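C-type lectin domain family 4, member b1 (Mus musculus, PDB 6LKR) is a calcium-binding, carbohydrate-binding C-type lectin receptor of the cell membrane that may regulate dendritic cell differentiation and immune reactivity. Local coordinates at residues K7-F12 / S36-H41; F53-L58 / I112-N117; I66-T71 / W76-Q81. All coordinates share one frame; numbering follows the deposited sequence. Where two conformers were deposited one is given.

In the fold
The three contacts are spread over one C-type lectin domain, with each pair of centres about 18 Å apart, and all of them reach the same mixed sheet. Interaction 1 closes first along the chain and joins the N-terminal hairpin region to the end of helix 28-37. Interaction 2 seats the end of helix 48-56 on strand 113-119, and interaction 3, the hairpin of strands 64-70 and 76-78, is nested inside the loop that interaction 2 closes. F12 stacks on F53 between the first two contacts, H41 meets V79 between interactions 1 and 3, and W116 packs on I66, L68 and W78 between interactions 2 and 3. Strand 113-119 also supplies N117 to the calcium site.

Interaction 1: residues K7-F12 / S36-H41; sequences KDWKLF and SRMGAH
A Schellman motif ends helix 28-37 of the C-type lectin fold, and on this helix end M38 and A40 receive the benzo corner of the W9 indole. W9 comes from the N-terminal segment that leads into strand 10-12, part of the extra hairpin of long-form C-type lectin domains, here closed by the C5-C16 disulfide. G39, with its positive phi of 74°, turns the chain out of the helix, and G39 N is bonded back to S36 O at 3.0 Å. The residues before and after this glycine make the contact. M38 approaches obliquely: its SD lies 3.7 Å from W9 CZ2 and 5.1 Å from the centroid of the six-membered ring, 72° off the ring normal, a Met-aromatic contact well away from a face-on approach. A bend at the end of the methionine (chi3 -68°) keeps the methyl beside the same carbon, CE standing 4.1 Å from W9 CZ2. C129 of strand 126-132, disulfide-bonded to C35, touches all three residues, W9, M38 and A40, while L18 of strand 15-18 packs on W9 and M38. At the pyrrole end, K7 O lies in the plane of the indole, beside its edge at CD1. Across the contact, the methyl of A40 also meets an edge, its CB resting near the ring plane 3.7 Å from W9 CH2.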
loop_
_atom_site.group_PDB
_atom_site.type_symbol
_atom_site.label_atom_id
_atom_site.label_comp_id
_atom_site.label_asym_id
_atom_site.label_seq_id
_atom_site.Cartn_x
_atom_site.Cartn_y
_atom_site.Cartn_z
ATOM N N LYS A 7 -22.340 -0.589 -5.576
ATOM C CA LYS A 7 -23.127 0.359 -6.406
ATOM C C LYS A 7 -22.668 1.793 -6.119
ATOM O O LYS A 7 -22.535 2.132 -4.940
ATOM C CB LYS A 7 -24.626 0.216 -6.112
ATOM C CG LYS A 7 -25.511 1.212 -6.851
ATOM C CD LYS A 7 -26.970 1.209 -6.422
ATOM C CE LYS A 7 -27.619 2.567 -6.590
ATOM N NZ LYS A 7 -29.097 2.469 -6.636
ATOM N N ASP A 8 -22.482 2.593 -7.173
ATOM C CA ASP A 8 -22.145 4.045 -7.171
ATOM C C ASP A 8 -20.659 4.274 -6.862
ATOM O O ASP A 8 -20.220 5.423 -7.028
ATOM C CB ASP A 8 -22.989 4.879 -6.205
ATOM C CG ASP A 8 -24.479 4.844 -6.485
ATOM O OD1 ASP A 8 -24.856 4.601 -7.655
ATOM O OD2 ASP A 8 -25.250 5.059 -5.528
ATOM N N TRP A 9 -19.910 3.243 -6.467
ATOM C CA TRP A 9 -18.432 3.337 -6.307
ATOM C C TRP A 9 -17.779 3.330 -7.689
ATOM O O TRP A 9 -18.370 2.775 -8.632
ATOM C CB TRP A 9 -17.888 2.212 -5.424
ATOM C CG TRP A 9 -18.282 2.344 -3.987
ATOM C CD1 TRP A 9 -19.538 2.224 -3.465
ATOM C CD2 TRP A 9 -17.410 2.597 -2.871
ATOM N NE1 TRP A 9 -19.504 2.387 -2.104
ATOM C CE2 TRP A 9 -18.214 2.623 -1.712
ATOM C CE3 TRP A 9 -16.033 2.813 -2.737
ATOM C CZ2 TRP A 9 -17.685 2.859 -0.443
ATOM C CZ3 TRP A 9 -15.506 3.036 -1.483
ATOM C CH2 TRP A 9 -16.325 3.053 -0.351
ATOM N N LYS A 10 -16.592 3.918 -7.797
ATOM C CA LYS A 10 -15.874 4.092 -9.083
ATOM C C LYS A 10 -14.596 3.261 -9.037
ATOM O O LYS A 10 -13.867 3.360 -8.035
ATOM C CB LYS A 10 -15.617 5.584 -9.303
ATOM C CG LYS A 10 -16.889 6.387 -9.522
ATOM C CD LYS A 10 -16.661 7.876 -9.527
ATOM C CE LYS A 10 -17.934 8.672 -9.724
ATOM N NZ LYS A 10 -18.622 8.275 -10.972
ATOM N N LEU A 11 -14.348 2.482 -10.093
ATOM C CA LEU A 11 -13.221 1.523 -10.178
ATOM C C LEU A 11 -11.963 2.237 -10.678
ATOM O O LEU A 11 -12.032 2.903 -11.716
ATOM C CB LEU A 11 -13.613 0.392 -11.128
ATOM C CG LEU A 11 -12.510 -0.610 -11.466
ATOM C CD1 LEU A 11 -12.108 -1.420 -10.242
ATOM C CD2 LEU A 11 -12.957 -1.536 -12.588
ATOM N N PHE A 12 -10.836 2.052 -9.997
ATOM C CA PHE A 12 -9.506 2.389 -10.564
ATOM C C PHE A 12 -8.458 1.437 -10.005
ATOM O O PHE A 12 -8.339 1.318 -8.780
ATOM C CB PHE A 12 -9.110 3.840 -10.311
ATOM C CG PHE A 12 -7.826 4.180 -11.018
ATOM C CD1 PHE A 12 -7.819 4.425 -12.383
ATOM C CD2 PHE A 12 -6.618 4.151 -10.345
ATOM C CE1 PHE A 12 -6.630 4.688 -13.046
ATOM C CE2 PHE A 12 -5.428 4.404 -11.010
ATOM C CZ PHE A 12 -5.437 4.673 -12.362
ATOM N N SER A 36 -14.865 3.738 7.450
ATOM C CA SER A 36 -14.749 2.408 8.115
ATOM C C SER A 36 -16.119 1.725 8.177
ATOM O O SER A 36 -16.164 0.497 8.055
ATOM C CB SER A 36 -14.138 2.511 9.488
ATOM O OG SER A 36 -13.025 3.388 9.472
ATOM N N ARG A 37 -17.194 2.503 8.357
ATOM C CA ARG A 37 -18.588 1.978 8.438
ATOM C C ARG A 37 -19.001 1.366 7.090
ATOM O O ARG A 37 -19.939 0.544 7.089
ATOM C CB ARG A 37 -19.593 3.068 8.828
ATOM C CG ARG A 37 -19.301 3.785 10.139
ATOM C CD ARG A 37 -19.118 2.894 11.357
ATOM N NE ARG A 37 -18.439 1.637 11.080
ATOM C CZ ARG A 37 -17.704 0.968 11.963
ATOM N NH1 ARG A 37 -17.137 -0.175 11.617
ATOM N NH2 ARG A 37 -17.531 1.448 13.181
ATOM N N MET A 38 -18.330 1.749 5.991
ATOM C CA MET A 38 -18.576 1.189 4.629
ATOM C C MET A 38 -17.600 0.052 4.309
ATOM O O MET A 38 -17.681 -0.488 3.189
ATOM C CB MET A 38 -18.443 2.288 3.578
ATOM C CG MET A 38 -19.554 3.284 3.687
ATOM S SD MET A 38 -19.561 4.487 2.357
ATOM C CE MET A 38 -18.072 5.397 2.751
ATOM N N GLY A 39 -16.741 -0.324 5.262
ATOM C CA GLY A 39 -15.665 -1.314 5.065
ATOM C C GLY A 39 -14.530 -0.711 4.253
ATOM O O GLY A 39 -13.844 -1.462 3.544
ATOM N N ALA A 40 -14.352 0.607 4.358
ATOM C CA ALA A 40 -13.422 1.392 3.518
ATOM C C ALA A 40 -12.472 2.181 4.416
ATOM O O ALA A 40 -12.539 2.039 5.643
ATOM C CB ALA A 40 -14.209 2.296 2.607
ATOM N N HIS A 41 -11.611 2.991 3.809
ATOM C CA HIS A 41 -10.658 3.910 4.488
ATOM C C HIS A 41 -10.650 5.241 3.737
ATOM O O HIS A 41 -10.957 5.208 2.523
ATOM C CB HIS A 41 -9.239 3.323 4.468
ATOM C CG HIS A 41 -8.926 2.405 5.600
ATOM N ND1 HIS A 41 -8.987 2.810 6.917
ATOM C CD2 HIS A 41 -8.515 1.120 5.617
ATOM C CE1 HIS A 41 -8.648 1.806 7.702
ATOM N NE2 HIS A 41 -8.356 0.755 6.926
#

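Interaction 2: residues F53-L58 / I112-N117; sequences FITGIL and IGWGWN. With CA (calcium ion), chain D.
This is a CH-pi contact between a helix end and a strand: T55 in the last turn of helix 48-56, and L58 just beyond it, lie against the indole of W114 on strand 113-119 of the C-type lectin domain. T55 CB stands almost squarely over the pyrrole part, 3.5 Å from the centroid of the five-membered ring and only 12° off its normal, with W114 CG the nearest ring atom at 3.4 Å. The threonine methyl continues the contact toward the root of the tryptophan, CG2 lying 3.6 Å from W114 CB. The hydroxyl is turned back to the helix (chi1 59°), where OG1 is hydrogen-bonded with Q51 O and D52 O, which ties down its polar end and fixes the rotation that presents CB and CG2 to the ring.

L58 serves the other end of the indole from the same side. Its CB comes obliquely to W114 CH2 at 3.5 Å, and CD1 reaches over the six-membered ring off-centre, 4.3 Å from the centroid. A backbone bond from L58 N to T55 O, 3.2 Å long, holds the two residues together as the helix gives way to loop.

Farther along the strand, W116, N117 and D118 form the WND motif of calcium-binding C-type lectins, and N117 ligates the calcium ion with E95, S97, E101 and D118; two water molecules also bind the metal. Around the contact, V106 of strand 103-109 touches both T55 and L58, Y108 meets W114 edge-to-face, and W116 NE1 is hydrogen-bonded to Q51 OE1 of helix 48-56, a second link between this helix and strand 113-119.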
loop_
_atom_site.group_PDB
_atom_site.type_symbol
_atom_site.label_atom_id
_atom_site.label_comp_id
_atom_site.label_asym_id
_atom_site.label_seq_id
_atom_site.Cartn_x
_atom_site.Cartn_y
_atom_site.Cartn_z
ATOM N N PHE A 53 -6.569 10.074 -10.589
ATOM C CA PHE A 53 -7.911 9.448 -10.621
ATOM C C PHE A 53 -8.784 10.065 -9.526
ATOM O O PHE A 53 -9.904 10.480 -9.819
ATOM C CB PHE A 53 -7.874 7.928 -10.477
ATOM C CG PHE A 53 -9.269 7.355 -10.457
ATOM C CD1 PHE A 53 -9.935 7.077 -11.638
ATOM C CD2 PHE A 53 -9.949 7.185 -9.262
ATOM C CE1 PHE A 53 -11.234 6.591 -11.625
ATOM C CE2 PHE A 53 -11.249 6.707 -9.251
ATOM C CZ PHE A 53 -11.884 6.395 -10.428
ATOM N N ILE A 54 -8.294 10.085 -8.286
ATOM C CA ILE A 54 -9.087 10.571 -7.122
ATOM C C ILE A 54 -9.498 12.025 -7.383
ATOM O O ILE A 54 -10.690 12.336 -7.233
ATOM C CB ILE A 54 -8.300 10.402 -5.812
ATOM C CG1 ILE A 54 -8.068 8.924 -5.493
ATOM C CG2 ILE A 54 -8.990 11.126 -4.665
ATOM C CD1 ILE A 54 -6.945 8.685 -4.508
ATOM N N THR A 55 -8.557 12.883 -7.775
ATOM C CA THR A 55 -8.846 14.324 -7.993
ATOM C C THR A 55 -9.788 14.494 -9.190
ATOM O O THR A 55 -10.563 15.457 -9.173
ATOM C CB THR A 55 -7.557 15.143 -8.076
ATOM O OG1 THR A 55 -6.758 14.662 -9.153
ATOM C CG2 THR A 55 -6.800 15.085 -6.769
ATOM N N GLY A 56 -9.787 13.564 -10.144
ATOM C CA GLY A 56 -10.700 13.610 -11.303
ATOM C C GLY A 56 -12.163 13.457 -10.897
ATOM O O GLY A 56 -13.040 13.910 -11.665
ATOM N N ILE A 57 -12.449 12.845 -9.745
ATOM C CA ILE A 57 -13.855 12.598 -9.301
ATOM C C ILE A 57 -14.282 13.631 -8.250
ATOM O O ILE A 57 -15.394 13.493 -7.717
ATOM C CB ILE A 57 -14.046 11.144 -8.831
ATOM C CG1 ILE A 57 -13.320 10.826 -7.521
ATOM C CG2 ILE A 57 -13.646 10.194 -9.942
ATOM C CD1 ILE A 57 -13.802 9.553 -6.849
ATOM N N LEU A 58 -13.453 14.649 -7.990
ATOM C CA LEU A 58 -13.731 15.689 -6.969
ATOM C C LEU A 58 -14.266 16.968 -7.626
ATOM O O LEU A 58 -14.085 17.164 -8.847
ATOM C CB LEU A 58 -12.459 15.983 -6.170
ATOM C CG LEU A 58 -11.809 14.776 -5.497
ATOM C CD1 LEU A 58 -10.574 15.190 -4.711
ATOM C CD2 LEU A 58 -12.793 14.038 -4.599
ATOM N N ILE A 112 -2.928 26.183 -10.963
ATOM C CA ILE A 112 -1.844 25.291 -10.443
ATOM C C ILE A 112 -2.318 23.833 -10.504
ATOM O O ILE A 112 -1.605 22.995 -11.076
ATOM C CB ILE A 112 -1.437 25.696 -9.011
ATOM C CG1 ILE A 112 -0.812 27.096 -8.959
ATOM C CG2 ILE A 112 -0.523 24.648 -8.389
ATOM C CD1 ILE A 112 0.579 27.183 -9.558
ATOM N N GLY A 113 -3.466 23.545 -9.897
ATOM C CA GLY A 113 -4.057 22.196 -9.906
ATOM C C GLY A 113 -4.210 21.649 -8.502
ATOM O O GLY A 113 -4.175 22.439 -7.524
ATOM N N TRP A 114 -4.416 20.340 -8.412
ATOM C CA TRP A 114 -4.685 19.638 -7.135
ATOM C C TRP A 114 -3.377 19.427 -6.379
ATOM O O TRP A 114 -2.322 19.220 -7.016
ATOM C CB TRP A 114 -5.397 18.316 -7.397
ATOM C CG TRP A 114 -6.792 18.486 -7.900
ATOM C CD1 TRP A 114 -7.207 18.483 -9.200
ATOM C CD2 TRP A 114 -7.972 18.650 -7.095
ATOM N NE1 TRP A 114 -8.566 18.628 -9.257
ATOM C CE2 TRP A 114 -9.064 18.731 -7.985
ATOM C CE3 TRP A 114 -8.215 18.706 -5.717
ATOM C CZ2 TRP A 114 -10.376 18.872 -7.534
ATOM C CZ3 TRP A 114 -9.508 18.862 -5.274
ATOM C CH2 TRP A 114 -10.574 18.945 -6.175
ATOM N N GLY A 115 -3.456 19.463 -5.055
ATOM C CA GLY A 115 -2.302 19.226 -4.181
ATOM C C GLY A 115 -2.755 19.038 -2.752
ATOM O O GLY A 115 -3.930 19.346 -2.447
ATOM N N TRP A 116 -1.852 18.549 -1.909
ATOM C CA TRP A 116 -2.140 18.262 -0.487
ATOM C C TRP A 116 -1.766 19.466 0.384
ATOM O O TRP A 116 -0.790 20.177 0.065
ATOM C CB TRP A 116 -1.385 17.034 0.005
ATOM C CG TRP A 116 -1.577 15.774 -0.774
ATOM C CD1 TRP A 116 -2.531 15.465 -1.704
ATOM C CD2 TRP A 116 -0.742 14.616 -0.650
ATOM N NE1 TRP A 116 -2.336 14.188 -2.165
ATOM C CE2 TRP A 116 -1.251 13.643 -1.532
ATOM C CE3 TRP A 116 0.372 14.311 0.140
ATOM C CZ2 TRP A 116 -0.666 12.385 -1.652
ATOM C CZ3 TRP A 116 0.952 13.071 0.011
ATOM C CH2 TRP A 116 0.434 12.121 -0.868
ATOM N N ASN A 117 -2.482 19.605 1.491
ATOM C CA ASN A 117 -2.293 20.660 2.511
ATOM C C ASN A 117 -2.451 19.996 3.875
ATOM O O ASN A 117 -3.462 19.282 4.065
ATOM C CB ASN A 117 -3.306 21.784 2.290
ATOM C CG ASN A 117 -3.265 22.867 3.346
ATOM O OD1 ASN A 117 -2.204 23.199 3.871
ATOM N ND2 ASN A 117 -4.414 23.453 3.632
HETATM CA CA CA D . -0.960 23.724 5.960
HETATM O O HOH W 1 -1.205 26.090 4.837
HETATM O O HOH W 2 -2.689 25.182 6.400
#

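Interaction 3: residues I66-T71 / W76-Q81; sequences IGLWDT and WQWVDQ
L68 sets a methyl on the middle of the W78 indole: CD1 lies 3.6 Å from the centroid of the six-membered ring, only 9° off the normal. CG turned anti to the backbone N (chi1 -168°) carries it there, and the other flank of CD1 abuts W76 CB at 3.9 Å. One step along the same face of the sheet, D70 CB covers the W76 ring toward its rim, 3.6 Å from CZ3. The carbonyl of G67 wedges at the edge of W78, while V79 CG1 and CG2 each lie 3.8 Å from the bare G67 CA. I66, G67 and L68 match the IGL of the WIGL motif of C-type lectins, and the antiparallel hairpin they enter is bonded by W69 N to Q77 O, Q77 N to W69 O (2.8 Å) and V79 N to G67 O. On the opposite face, T71 CG2 and Q77 CB lie side by side over one face of the W69 ring, toward its rim, 3.3 Å apart. The Q77 side chain lies alongside that of W69, its amide plane turned 80° from the ring, and one water accepts from W69 NE1 and Q77 NE2 and donates to W78 O.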
loop_
_atom_site.group_PDB
_atom_site.type_symbol
_atom_site.label_atom_id
_atom_site.label_comp_id
_atom_site.label_asym_id
_atom_site.label_seq_id
_atom_site.Cartn_x
_atom_site.Cartn_y
_atom_site.Cartn_z
ATOM N N ILE A 66 -7.885 13.307 3.021
ATOM C CA ILE A 66 -7.266 12.030 2.569
ATOM C C ILE A 66 -6.765 11.276 3.804
ATOM O O ILE A 66 -6.734 11.873 4.906
ATOM C CB ILE A 66 -6.163 12.294 1.526
ATOM C CG1 ILE A 66 -4.925 12.952 2.139
ATOM C CG2 ILE A 66 -6.718 13.124 0.379
ATOM C CD1 ILE A 66 -3.742 12.996 1.210
ATOM N N GLY A 67 -6.424 9.997 3.632
ATOM C CA GLY A 67 -6.103 9.073 4.734
ATOM C C GLY A 67 -4.649 9.182 5.157
ATOM O O GLY A 67 -4.018 8.143 5.382
ATOM N N LEU A 68 -4.148 10.404 5.306
ATOM C CA LEU A 68 -2.752 10.687 5.719
ATOM C C LEU A 68 -2.802 11.533 6.992
ATOM O O LEU A 68 -3.530 12.532 7.021
ATOM C CB LEU A 68 -2.015 11.425 4.598
ATOM C CG LEU A 68 -0.497 11.532 4.772
ATOM C CD1 LEU A 68 0.159 10.159 4.708
ATOM C CD2 LEU A 68 0.115 12.436 3.715
ATOM N N TRP A 69 -2.060 11.139 8.021
ATOM C CA TRP A 69 -2.017 11.908 9.283
ATOM C C TRP A 69 -0.615 11.824 9.874
ATOM O O TRP A 69 0.128 10.873 9.575
ATOM C CB TRP A 69 -3.100 11.449 10.268
ATOM C CG TRP A 69 -2.940 10.045 10.752
ATOM C CD1 TRP A 69 -3.150 8.899 10.041
ATOM C CD2 TRP A 69 -2.574 9.629 12.082
ATOM N NE1 TRP A 69 -2.905 7.804 10.825
ATOM C CE2 TRP A 69 -2.561 8.217 12.082
ATOM C CE3 TRP A 69 -2.247 10.307 13.259
ATOM C CZ2 TRP A 69 -2.239 7.475 13.217
ATOM C CZ3 TRP A 69 -1.916 9.572 14.379
ATOM C CH2 TRP A 69 -1.912 8.177 14.356
ATOM N N ASP A 70 -0.290 12.814 10.691
ATOM C CA ASP A 70 1.047 12.949 11.308
ATOM C C ASP A 70 0.995 12.276 12.681
ATOM O O ASP A 70 0.305 12.807 13.569
ATOM C CB ASP A 70 1.446 14.420 11.363
ATOM C CG ASP A 70 2.822 14.633 11.951
ATOM O OD1 ASP A 70 3.491 13.623 12.267
ATOM O OD2 ASP A 70 3.209 15.801 12.070
ATOM N N THR A 71 1.702 11.156 12.818
ATOM C CA THR A 71 1.771 10.319 14.040
ATOM C C THR A 71 2.790 10.922 15.014
ATOM O O THR A 71 2.845 10.459 16.152
ATOM C CB THR A 71 2.101 8.867 13.673
ATOM O OG1 THR A 71 3.455 8.791 13.228
ATOM C CG2 THR A 71 1.219 8.318 12.573
ATOM N N TRP A 76 4.336 11.214 8.760
ATOM C CA TRP A 76 3.102 10.943 7.981
ATOM C C TRP A 76 2.880 9.433 7.902
ATOM O O TRP A 76 3.822 8.694 7.595
ATOM C CB TRP A 76 3.187 11.601 6.599
ATOM C CG TRP A 76 3.455 13.071 6.685
ATOM C CD1 TRP A 76 4.621 13.718 6.389
ATOM C CD2 TRP A 76 2.554 14.079 7.174
ATOM N NE1 TRP A 76 4.496 15.058 6.635
ATOM C CE2 TRP A 76 3.237 15.311 7.109
ATOM C CE3 TRP A 76 1.228 14.070 7.619
ATOM C CZ2 TRP A 76 2.647 16.512 7.493
ATOM C CZ3 TRP A 76 0.643 15.258 7.993
ATOM C CH2 TRP A 76 1.343 16.462 7.933
ATOM N N GLN A 77 1.655 9.006 8.176
ATOM C CA GLN A 77 1.245 7.590 8.116
ATOM C C GLN A 77 -0.077 7.525 7.354
ATOM O O GLN A 77 -0.942 8.396 7.594
ATOM C CB GLN A 77 1.140 7.033 9.536
ATOM C CG GLN A 77 0.907 5.529 9.610
ATOM C CD GLN A 77 1.135 5.003 11.010
ATOM O OE1 GLN A 77 2.267 4.930 11.486
ATOM N NE2 GLN A 77 0.056 4.659 11.694
ATOM N N TRP A 78 -0.200 6.551 6.453
ATOM C CA TRP A 78 -1.474 6.233 5.761
ATOM C C TRP A 78 -2.378 5.473 6.730
ATOM O O TRP A 78 -1.848 4.705 7.547
ATOM C CB TRP A 78 -1.212 5.431 4.485
ATOM C CG TRP A 78 -0.494 6.215 3.436
ATOM C CD1 TRP A 78 0.781 6.021 2.986
ATOM C CD2 TRP A 78 -1.009 7.346 2.713
ATOM N NE1 TRP A 78 1.086 6.943 2.018
ATOM C CE2 TRP A 78 0.009 7.772 1.833
ATOM C CE3 TRP A 78 -2.234 8.027 2.709
ATOM C CZ2 TRP A 78 -0.155 8.864 0.982
ATOM C CZ3 TRP A 78 -2.395 9.101 1.864
ATOM C CH2 TRP A 78 -1.365 9.517 1.019
ATOM N N VAL A 79 -3.695 5.647 6.618
ATOM C CA VAL A 79 -4.670 5.017 7.558
ATOM C C VAL A 79 -4.647 3.488 7.421
ATOM O O VAL A 79 -5.091 2.837 8.365
ATOM C CB VAL A 79 -6.093 5.568 7.377
ATOM C CG1 VAL A 79 -6.198 6.980 7.925
ATOM C CG2 VAL A 79 -6.570 5.497 5.931
ATOM N N ASP A 80 -4.153 2.921 6.315
ATOM C CA ASP A 80 -4.039 1.443 6.162
ATOM C C ASP A 80 -2.634 0.990 6.573
ATOM O O ASP A 80 -2.326 -0.204 6.390
ATOM C CB ASP A 80 -4.412 0.999 4.746
ATOM C CG ASP A 80 -3.415 1.420 3.689
ATOM O OD1 ASP A 80 -2.424 2.110 4.047
ATOM O OD2 ASP A 80 -3.644 1.064 2.520
ATOM N N GLN A 81 -1.809 1.927 7.049
ATOM C CA GLN A 81 -0.457 1.701 7.622
ATOM C C GLN A 81 0.559 1.307 6.543
ATOM O O GLN A 81 1.683 0.941 6.930
ATOM C CB GLN A 81 -0.502 0.613 8.694
ATOM C CG GLN A 81 -1.560 0.835 9.761
ATOM C CD GLN A 81 -1.604 -0.350 10.691
ATOM O OE1 GLN A 81 -2.223 -1.376 10.395
ATOM N NE2 GLN A 81 -0.914 -0.225 11.810
HETATM O O HOH W 3 -2.249 4.746 10.377
#